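Putative oxidoreductase (Thermus thermophilus, PDB 2ISM) is a putative oxidoreductase of the glucose/sorbosone dehydrogenase family, built as a beta-propeller with a bound calcium ion. Local coordinates at residues T97-E100 with G101-N105. Sequence-based numbering, arbitrary orientation.
Sequences TVAE and GGLRN
Val98 and Arg104 face each other as the hydrogen-bonded pair that closes a beta hairpin, the connection between the two middle strands, 92-98 and 104-112, of a four-stranded propeller blade. Val98 N reaches Arg104 O at 2.9 Å and Arg104 N returns to Val98 O at 3.0 Å. On the same face of the sheet the two side chains run alongside one another, and Val98 CG1 lies over one face of the guanidinium, near its rim, 3.7 Å from Arg104 NE. The arginine gets there by folding back over the turn: its CG sits between the backbone N and the carbonyl carbon (chi1 80°), and a bend at chi2 sends the chain toward the loop. There Arg104 NH1 bridges two carbonyls, Gly102 O at 2.9 Å, within the guanidinium plane, and Glu100 O, tilted from it and met at a less straight angle of 134°. These two bonds from one nitrogen, together with the salt bridge from Arg104 NE to Asp125 on the adjoining strand 117-127, limit the rotation of the guanidinium. The carbonyls held by the arginine belong to the turn itself, a type II turn from Ala99 to Gly102 with Gly101 at its third position, where a positive phi (86°) is required, and Gly102 N donates to Ala99 O at 3.0 Å.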
loop_
_atom_site.group_PDB
_atom_site.type_symbol
_atom_site.label_atom_id
_atom_site.label_comp_id
_atom_site.label_asym_id
_atom_site.label_seq_id
_atom_site.Cartn_x
_atom_site.Cartn_y
_atom_site.Cartn_z
ATOM N N THR B 97 -22.253 2.550 25.535
ATOM C CA THR B 97 -23.636 2.388 25.953
ATOM C C THR B 97 -23.534 2.395 27.479
ATOM O O THR B 97 -22.771 1.614 28.057
ATOM C CB THR B 97 -24.215 1.027 25.506
ATOM O OG1 THR B 97 -23.876 0.782 24.135
ATOM C CG2 THR B 97 -25.738 1.028 25.646
ATOM N N VAL B 98 -24.277 3.281 28.135
ATOM C CA VAL B 98 -24.227 3.354 29.590
ATOM C C VAL B 98 -25.624 3.162 30.184
ATOM O O VAL B 98 -26.627 3.480 29.542
ATOM C CB VAL B 98 -23.625 4.713 30.057
ATOM C CG1 VAL B 98 -24.624 5.838 29.851
ATOM C CG2 VAL B 98 -23.197 4.619 31.514
ATOM N N ALA B 99 -25.682 2.632 31.406
ATOM C CA ALA B 99 -26.957 2.387 32.075
ATOM C C ALA B 99 -27.190 3.283 33.290
ATOM O O ALA B 99 -28.336 3.524 33.678
ATOM C CB ALA B 99 -27.047 0.918 32.493
ATOM N N GLU B 100 -26.110 3.778 33.887
ATOM C CA GLU B 100 -26.214 4.638 35.065
ATOM C C GLU B 100 -26.967 5.941 34.810
ATOM O O GLU B 100 -26.521 6.791 34.038
ATOM C CB GLU B 100 -24.820 4.956 35.613
ATOM C CG GLU B 100 -24.181 3.832 36.414
ATOM C CD GLU B 100 -24.975 3.481 37.660
ATOM O OE1 GLU B 100 -25.513 4.409 38.305
ATOM O OE2 GLU B 100 -25.052 2.281 38.002
ATOM N N GLY B 101 -28.111 6.092 35.472
ATOM C CA GLY B 101 -28.915 7.291 35.317
ATOM C C GLY B 101 -29.871 7.219 34.143
ATOM O O GLY B 101 -30.621 8.157 33.880
ATOM N N GLY B 102 -29.846 6.092 33.442
ATOM C CA GLY B 102 -30.704 5.900 32.289
ATOM C C GLY B 102 -29.916 5.210 31.191
ATOM O O GLY B 102 -28.732 5.493 30.999
ATOM N N LEU B 103 -30.562 4.301 30.470
ATOM C CA LEU B 103 -29.894 3.571 29.403
ATOM C C LEU B 103 -29.832 4.374 28.107
ATOM O O LEU B 103 -30.864 4.743 27.546
ATOM C CB LEU B 103 -30.618 2.246 29.148
ATOM C CG LEU B 103 -30.100 1.360 28.008
ATOM C CD1 LEU B 103 -28.685 0.873 28.311
ATOM C CD2 LEU B 103 -31.036 0.174 27.843
ATOM N N ARG B 104 -28.622 4.651 27.634
ATOM C CA ARG B 104 -28.460 5.386 26.387
ATOM C C ARG B 104 -27.018 5.304 25.901
ATOM O O ARG B 104 -26.129 4.887 26.642
ATOM C CB ARG B 104 -28.874 6.858 26.564
ATOM C CG ARG B 104 -27.849 7.779 27.223
ATOM C CD ARG B 104 -27.716 7.570 28.731
ATOM N NE ARG B 104 -26.949 8.657 29.349
ATOM C CZ ARG B 104 -26.760 8.803 30.659
ATOM N NH1 ARG B 104 -27.275 7.929 31.515
ATOM N NH2 ARG B 104 -26.060 9.832 31.118
ATOM N N ASN B 105 -26.800 5.667 24.643
ATOM C CA ASN B 105 -25.453 5.673 24.087
ATOM C C ASN B 105 -24.932 7.107 24.191
ATOM O O ASN B 105 -25.709 8.064 24.238
ATOM C CB ASN B 105 -25.453 5.202 22.624
ATOM C CG ASN B 105 -25.552 3.682 22.496
ATOM O OD1 ASN B 105 -26.528 3.142 21.963
ATOM N ND2 ASN B 105 -24.541 2.992 22.988
#